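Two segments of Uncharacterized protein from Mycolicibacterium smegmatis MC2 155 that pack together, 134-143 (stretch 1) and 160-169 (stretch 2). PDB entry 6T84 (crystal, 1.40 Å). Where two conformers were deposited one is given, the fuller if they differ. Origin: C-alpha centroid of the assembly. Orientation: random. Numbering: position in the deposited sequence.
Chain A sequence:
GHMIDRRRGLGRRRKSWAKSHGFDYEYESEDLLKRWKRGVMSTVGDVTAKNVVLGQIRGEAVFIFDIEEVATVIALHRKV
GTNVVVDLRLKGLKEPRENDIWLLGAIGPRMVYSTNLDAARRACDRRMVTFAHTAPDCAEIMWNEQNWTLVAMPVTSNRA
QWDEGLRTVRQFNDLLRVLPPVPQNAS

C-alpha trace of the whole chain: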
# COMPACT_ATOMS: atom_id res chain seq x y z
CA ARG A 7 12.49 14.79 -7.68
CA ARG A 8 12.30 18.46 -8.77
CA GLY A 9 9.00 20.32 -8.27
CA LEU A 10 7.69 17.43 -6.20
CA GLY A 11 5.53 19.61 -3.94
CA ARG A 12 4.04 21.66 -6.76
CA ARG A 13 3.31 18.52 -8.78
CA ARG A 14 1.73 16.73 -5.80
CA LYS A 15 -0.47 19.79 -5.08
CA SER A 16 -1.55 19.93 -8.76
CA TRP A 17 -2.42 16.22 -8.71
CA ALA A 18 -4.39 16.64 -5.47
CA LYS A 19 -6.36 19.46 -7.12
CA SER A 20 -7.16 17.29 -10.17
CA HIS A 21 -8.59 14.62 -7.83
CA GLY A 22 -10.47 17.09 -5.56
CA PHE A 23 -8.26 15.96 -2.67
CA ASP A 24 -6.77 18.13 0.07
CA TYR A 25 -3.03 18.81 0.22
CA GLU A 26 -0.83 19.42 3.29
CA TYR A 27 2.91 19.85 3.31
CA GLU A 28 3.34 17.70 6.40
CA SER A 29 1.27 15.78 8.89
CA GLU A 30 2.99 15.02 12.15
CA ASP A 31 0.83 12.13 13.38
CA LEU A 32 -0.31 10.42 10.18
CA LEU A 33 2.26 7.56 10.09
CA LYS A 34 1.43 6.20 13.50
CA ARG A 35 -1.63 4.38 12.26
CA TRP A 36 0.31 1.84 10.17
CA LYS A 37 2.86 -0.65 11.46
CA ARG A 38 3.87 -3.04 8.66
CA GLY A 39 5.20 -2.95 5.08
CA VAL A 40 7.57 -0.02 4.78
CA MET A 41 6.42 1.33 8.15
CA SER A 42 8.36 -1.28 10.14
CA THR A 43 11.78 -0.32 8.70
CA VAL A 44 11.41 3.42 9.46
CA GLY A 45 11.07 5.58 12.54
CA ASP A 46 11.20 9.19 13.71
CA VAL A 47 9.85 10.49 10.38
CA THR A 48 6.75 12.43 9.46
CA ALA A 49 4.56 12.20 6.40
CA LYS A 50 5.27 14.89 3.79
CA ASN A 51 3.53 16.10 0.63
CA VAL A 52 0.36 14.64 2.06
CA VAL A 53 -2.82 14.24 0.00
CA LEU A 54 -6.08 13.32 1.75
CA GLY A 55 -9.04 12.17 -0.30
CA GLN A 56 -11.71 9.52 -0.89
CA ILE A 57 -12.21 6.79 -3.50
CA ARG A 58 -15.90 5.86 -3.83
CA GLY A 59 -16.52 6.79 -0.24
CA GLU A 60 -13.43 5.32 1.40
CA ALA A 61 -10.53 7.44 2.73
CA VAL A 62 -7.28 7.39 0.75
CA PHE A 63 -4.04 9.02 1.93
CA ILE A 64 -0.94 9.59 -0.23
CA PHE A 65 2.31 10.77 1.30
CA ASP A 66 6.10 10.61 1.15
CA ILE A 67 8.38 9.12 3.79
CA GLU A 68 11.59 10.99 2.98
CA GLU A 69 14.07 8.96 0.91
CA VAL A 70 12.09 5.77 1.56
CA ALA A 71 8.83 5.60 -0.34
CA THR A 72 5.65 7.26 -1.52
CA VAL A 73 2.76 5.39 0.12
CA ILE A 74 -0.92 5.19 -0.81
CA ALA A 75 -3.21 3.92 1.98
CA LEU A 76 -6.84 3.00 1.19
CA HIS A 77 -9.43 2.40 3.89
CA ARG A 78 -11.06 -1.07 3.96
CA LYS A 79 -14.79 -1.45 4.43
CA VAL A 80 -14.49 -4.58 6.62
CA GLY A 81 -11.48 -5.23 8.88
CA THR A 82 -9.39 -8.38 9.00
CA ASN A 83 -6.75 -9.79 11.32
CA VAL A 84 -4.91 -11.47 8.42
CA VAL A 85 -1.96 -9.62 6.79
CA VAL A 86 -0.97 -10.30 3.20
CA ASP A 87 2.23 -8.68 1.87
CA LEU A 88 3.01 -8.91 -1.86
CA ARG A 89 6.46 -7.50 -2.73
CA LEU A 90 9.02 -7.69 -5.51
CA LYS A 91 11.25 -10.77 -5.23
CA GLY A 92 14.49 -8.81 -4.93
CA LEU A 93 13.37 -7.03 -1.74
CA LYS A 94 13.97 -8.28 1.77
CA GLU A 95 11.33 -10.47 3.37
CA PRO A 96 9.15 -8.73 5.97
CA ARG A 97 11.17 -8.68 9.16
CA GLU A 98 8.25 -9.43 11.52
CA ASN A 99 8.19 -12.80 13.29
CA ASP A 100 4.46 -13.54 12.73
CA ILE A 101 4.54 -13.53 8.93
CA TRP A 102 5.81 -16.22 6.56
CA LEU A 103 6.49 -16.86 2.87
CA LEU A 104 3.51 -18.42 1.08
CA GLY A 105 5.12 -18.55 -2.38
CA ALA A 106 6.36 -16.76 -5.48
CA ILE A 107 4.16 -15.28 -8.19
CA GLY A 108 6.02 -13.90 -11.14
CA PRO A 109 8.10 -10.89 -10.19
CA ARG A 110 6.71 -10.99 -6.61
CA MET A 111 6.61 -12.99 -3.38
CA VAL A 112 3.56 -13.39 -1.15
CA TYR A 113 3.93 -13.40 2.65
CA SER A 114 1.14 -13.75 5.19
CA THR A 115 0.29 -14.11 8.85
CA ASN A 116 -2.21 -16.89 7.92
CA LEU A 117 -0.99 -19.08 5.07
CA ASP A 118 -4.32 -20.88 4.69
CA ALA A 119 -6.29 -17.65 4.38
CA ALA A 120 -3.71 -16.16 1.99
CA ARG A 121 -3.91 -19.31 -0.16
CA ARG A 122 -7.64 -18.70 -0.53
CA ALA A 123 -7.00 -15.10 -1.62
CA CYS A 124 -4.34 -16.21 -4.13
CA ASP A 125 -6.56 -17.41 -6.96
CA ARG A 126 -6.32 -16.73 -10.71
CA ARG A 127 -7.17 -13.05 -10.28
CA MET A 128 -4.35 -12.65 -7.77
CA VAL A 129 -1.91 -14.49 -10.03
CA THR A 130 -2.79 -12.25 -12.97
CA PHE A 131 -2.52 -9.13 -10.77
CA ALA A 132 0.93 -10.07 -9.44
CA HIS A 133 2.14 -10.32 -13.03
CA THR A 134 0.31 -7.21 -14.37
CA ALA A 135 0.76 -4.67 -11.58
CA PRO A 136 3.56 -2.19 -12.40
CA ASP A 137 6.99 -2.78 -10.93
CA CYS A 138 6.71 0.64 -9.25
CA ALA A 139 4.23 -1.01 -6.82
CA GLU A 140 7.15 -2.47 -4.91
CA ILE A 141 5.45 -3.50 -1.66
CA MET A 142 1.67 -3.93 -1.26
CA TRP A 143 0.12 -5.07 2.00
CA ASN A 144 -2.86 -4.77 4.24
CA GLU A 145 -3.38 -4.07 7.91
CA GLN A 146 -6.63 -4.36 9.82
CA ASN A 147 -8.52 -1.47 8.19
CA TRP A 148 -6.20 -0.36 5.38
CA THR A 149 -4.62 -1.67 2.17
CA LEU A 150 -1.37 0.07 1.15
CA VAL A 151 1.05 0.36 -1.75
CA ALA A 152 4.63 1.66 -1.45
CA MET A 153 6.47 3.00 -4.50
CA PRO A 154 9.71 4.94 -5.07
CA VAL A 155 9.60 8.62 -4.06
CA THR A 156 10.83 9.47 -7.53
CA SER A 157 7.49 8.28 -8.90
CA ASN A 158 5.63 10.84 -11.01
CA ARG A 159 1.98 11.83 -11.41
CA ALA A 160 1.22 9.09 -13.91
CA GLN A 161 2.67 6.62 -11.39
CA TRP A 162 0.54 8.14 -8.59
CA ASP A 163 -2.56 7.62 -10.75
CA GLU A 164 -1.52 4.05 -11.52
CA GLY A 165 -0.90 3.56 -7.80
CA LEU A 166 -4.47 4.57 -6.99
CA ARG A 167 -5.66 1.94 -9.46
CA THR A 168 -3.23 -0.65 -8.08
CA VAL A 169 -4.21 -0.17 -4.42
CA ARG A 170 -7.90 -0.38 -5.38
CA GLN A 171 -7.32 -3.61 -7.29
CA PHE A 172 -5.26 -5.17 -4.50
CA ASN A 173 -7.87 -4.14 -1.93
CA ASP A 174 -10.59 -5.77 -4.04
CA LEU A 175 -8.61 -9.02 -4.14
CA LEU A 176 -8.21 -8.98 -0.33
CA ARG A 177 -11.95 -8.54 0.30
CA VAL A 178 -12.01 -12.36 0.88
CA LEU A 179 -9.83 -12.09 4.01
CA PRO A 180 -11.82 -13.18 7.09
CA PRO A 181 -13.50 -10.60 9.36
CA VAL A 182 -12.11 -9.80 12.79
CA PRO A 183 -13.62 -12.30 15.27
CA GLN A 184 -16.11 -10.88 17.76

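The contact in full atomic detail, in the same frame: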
# COMPACT_ATOMS: atom_id res chain seq x y z
N THR A 134 0.65 -8.41 -13.61
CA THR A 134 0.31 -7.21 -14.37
C THR A 134 0.57 -5.91 -13.64
O THR A 134 0.79 -4.88 -14.28
CB THR A 134 -1.15 -7.22 -14.84
OG1 THR A 134 -2.01 -7.32 -13.72
CG2 THR A 134 -1.46 -8.41 -15.74
N ALA A 135 0.56 -5.91 -12.31
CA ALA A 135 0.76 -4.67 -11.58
C ALA A 135 2.13 -4.10 -11.91
O ALA A 135 3.11 -4.85 -12.00
CB ALA A 135 0.62 -4.94 -10.07
N PRO A 136 2.26 -2.78 -12.03
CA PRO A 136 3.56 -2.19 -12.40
C PRO A 136 4.65 -2.48 -11.37
O PRO A 136 4.39 -2.60 -10.17
CB PRO A 136 3.26 -0.67 -12.48
CG PRO A 136 2.05 -0.49 -11.60
CD PRO A 136 1.21 -1.78 -11.78
N ASP A 137 5.89 -2.55 -11.86
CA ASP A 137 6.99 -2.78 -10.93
C ASP A 137 7.15 -1.63 -9.94
O ASP A 137 7.76 -1.82 -8.90
CB ASP A 137 8.32 -3.04 -11.66
CG ASP A 137 8.25 -4.24 -12.60
OD1 ASP A 137 7.74 -5.33 -12.24
OD2 ASP A 137 8.74 -4.08 -13.74
N CYS A 138 6.59 -0.45 -10.22
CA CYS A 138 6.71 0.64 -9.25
C CYS A 138 5.94 0.32 -7.97
O CYS A 138 6.24 0.91 -6.91
CB CYS A 138 6.27 1.98 -9.89
SG CYS A 138 4.47 2.21 -10.24
N ALA A 139 4.95 -0.57 -8.03
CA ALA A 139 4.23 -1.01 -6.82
C ALA A 139 5.08 -2.06 -6.12
O ALA A 139 4.87 -3.27 -6.24
CB ALA A 139 2.85 -1.52 -7.22
N GLU A 140 6.09 -1.59 -5.40
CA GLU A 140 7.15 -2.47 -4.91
C GLU A 140 6.68 -3.34 -3.76
O GLU A 140 7.03 -4.52 -3.70
CB GLU A 140 8.35 -1.64 -4.45
CG GLU A 140 9.00 -0.82 -5.59
CD GLU A 140 10.45 -0.43 -5.30
OE1 GLU A 140 11.18 -0.18 -6.28
OE2 GLU A 140 10.85 -0.40 -4.11
N ILE A 141 5.94 -2.77 -2.82
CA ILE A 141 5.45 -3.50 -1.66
C ILE A 141 3.98 -3.12 -1.54
O ILE A 141 3.63 -1.94 -1.49
CB ILE A 141 6.21 -3.14 -0.37
CG1 ILE A 141 7.72 -3.43 -0.47
CG2 ILE A 141 5.63 -3.91 0.81
CD1 ILE A 141 8.51 -2.89 0.72
N MET A 142 3.10 -4.13 -1.49
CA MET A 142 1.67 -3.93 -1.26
C MET A 142 1.29 -4.81 -0.09
O MET A 142 1.70 -5.98 -0.02
CB MET A 142 0.83 -4.39 -2.48
CG MET A 142 1.28 -3.73 -3.77
SD MET A 142 0.18 -4.17 -5.11
CE MET A 142 1.32 -5.04 -6.14
N TRP A 143 0.46 -4.28 0.83
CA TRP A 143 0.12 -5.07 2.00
C TRP A 143 -1.14 -4.52 2.60
O TRP A 143 -1.55 -3.40 2.29
CB TRP A 143 1.24 -5.12 3.05
CG TRP A 143 1.41 -3.83 3.87
CD1 TRP A 143 1.00 -3.67 5.18
CD2 TRP A 143 2.04 -2.59 3.49
NE1 TRP A 143 1.36 -2.40 5.62
CE2 TRP A 143 1.97 -1.72 4.61
CE3 TRP A 143 2.68 -2.13 2.31
CZ2 TRP A 143 2.50 -0.43 4.60
CZ3 TRP A 143 3.17 -0.85 2.28
CH2 TRP A 143 3.11 -0.02 3.43
N ALA A 160 1.80 10.26 -13.26
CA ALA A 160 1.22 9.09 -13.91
C ALA A 160 1.37 7.86 -13.01
O ALA A 160 0.44 7.06 -12.92
CB ALA A 160 1.88 8.85 -15.29
N GLN A 161 2.49 7.73 -12.31
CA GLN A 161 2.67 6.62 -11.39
C GLN A 161 1.77 6.76 -10.16
O GLN A 161 1.31 5.74 -9.63
CB GLN A 161 4.12 6.48 -10.98
CG GLN A 161 4.87 5.80 -12.15
CD GLN A 161 6.36 5.96 -12.09
OE1 GLN A 161 6.86 7.02 -11.74
NE2 GLN A 161 7.09 4.90 -12.46
N TRP A 162 1.50 7.99 -9.70
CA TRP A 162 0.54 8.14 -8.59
C TRP A 162 -0.84 7.71 -9.03
O TRP A 162 -1.53 6.99 -8.29
CB TRP A 162 0.50 9.60 -8.07
CG TRP A 162 1.86 10.14 -7.70
CD1 TRP A 162 2.96 9.42 -7.31
CD2 TRP A 162 2.26 11.52 -7.73
NE1 TRP A 162 4.03 10.28 -7.10
CE2 TRP A 162 3.63 11.57 -7.37
CE3 TRP A 162 1.59 12.72 -8.06
CZ2 TRP A 162 4.36 12.78 -7.34
CZ3 TRP A 162 2.30 13.92 -7.98
CH2 TRP A 162 3.67 13.94 -7.63
N ASP A 163 -1.26 8.09 -10.25
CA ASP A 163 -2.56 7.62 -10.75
C ASP A 163 -2.58 6.10 -10.90
O ASP A 163 -3.56 5.45 -10.53
CB ASP A 163 -2.85 8.28 -12.09
CG ASP A 163 -3.45 9.65 -11.96
OD1 ASP A 163 -3.91 10.00 -10.84
OD2 ASP A 163 -3.52 10.37 -12.98
N GLU A 164 -1.50 5.49 -11.43
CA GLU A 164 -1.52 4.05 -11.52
C GLU A 164 -1.51 3.42 -10.14
O GLU A 164 -2.10 2.37 -9.92
CB GLU A 164 -0.29 3.61 -12.33
CG GLU A 164 -0.21 2.08 -12.60
CD GLU A 164 -1.47 1.46 -13.26
OE1 GLU A 164 -2.25 2.14 -13.96
OE2 GLU A 164 -1.67 0.24 -13.06
N GLY A 165 -0.90 4.09 -9.16
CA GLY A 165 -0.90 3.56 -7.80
C GLY A 165 -2.28 3.55 -7.18
O GLY A 165 -2.63 2.62 -6.44
N LEU A 166 -3.08 4.60 -7.45
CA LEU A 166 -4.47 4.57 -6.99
C LEU A 166 -5.18 3.37 -7.58
O LEU A 166 -5.91 2.68 -6.86
CB LEU A 166 -5.26 5.84 -7.35
CG LEU A 166 -4.83 7.17 -6.75
CD1 LEU A 166 -5.77 8.22 -7.31
CD2 LEU A 166 -4.87 7.11 -5.22
N ARG A 167 -5.00 3.10 -8.88
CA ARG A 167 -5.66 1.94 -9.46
C ARG A 167 -5.13 0.64 -8.87
O ARG A 167 -5.90 -0.31 -8.66
CB ARG A 167 -5.49 1.95 -10.99
CG ARG A 167 -6.22 0.83 -11.70
CD ARG A 167 -7.71 0.89 -11.41
NE ARG A 167 -8.30 2.12 -11.94
CZ ARG A 167 -9.55 2.51 -11.72
NH1 ARG A 167 -10.36 1.77 -10.98
NH2 ARG A 167 -9.99 3.64 -12.25
N THR A 168 -3.82 0.57 -8.62
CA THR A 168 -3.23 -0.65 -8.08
C THR A 168 -3.74 -0.94 -6.66
O THR A 168 -4.09 -2.09 -6.35
CB THR A 168 -1.71 -0.50 -8.11
OG1 THR A 168 -1.32 -0.33 -9.50
CG2 THR A 168 -1.01 -1.82 -7.59
N VAL A 169 -3.77 0.08 -5.79
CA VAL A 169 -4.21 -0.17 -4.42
C VAL A 169 -5.68 -0.59 -4.40
O VAL A 169 -6.07 -1.44 -3.59
CB VAL A 169 -3.89 1.00 -3.45
CG1 VAL A 169 -4.85 2.16 -3.67
CG2 VAL A 169 -4.00 0.48 -2.01

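Stretch 2 is helical throughout, a segment of a longer helix held by regular i to i+4 backbone hydrogen bonds such as Gly165 N to Gln161 O at 2.8 Å. Stretch 1 is less uniform. Ala135 is the first residue to leave helical phi/psi after a preceding helix, a type I turn runs from Pro136 to Ala139, closed by Ala139 N donating to Pro136 O at 3.0 Å, and the chain then enters a strand at Ile141. The backbones come nearest at Ala135 and Thr168, whose CA atoms lie 6.7 Å apart, and at Ala139 and Gly165, 6.9 Å between CA atoms. A CB on Gly165 would point sideways and meet nothing of the other stretch; the crowding would come from its own helix, where Gln161 O would lie 3.3 Å from that CB.

No hydrogen bond crosses the interface; side-chain packing joins the stretches. Thr168, on a buried part of the helix, gives up the most surface. Its OG1 donates to Glu164 O at 2.8 Å, one turn back, so the hydroxyl is satisfied within the helix while its methyl can serve as a nonpolar surface. That methyl, CG2, meets Met142 SD at 3.6 Å, Ala139 CB at 3.9 Å and Ala135 CB at 4.3 Å. The two alanines fill their places with single methyl groups, whereas the long, flexible methionine reaches the same methyl from the strand.

Pro136 supplies a compact hydrocarbon ring. Its CG packs 3.6 Å from Glu164 CG, using the aliphatic part of a glutamate whose chi1 is t and chi2 p, and its CD lies 3.7 Å from Thr168 OG1. Farther along the turn, Cys138 points toward the helix with chi1 p; its CB lies 4.0 Å from Gln161 NE2, a van der Waals contact. Gln161 suits this partly exposed position because its long side chain can cover the turn while keeping a polar end.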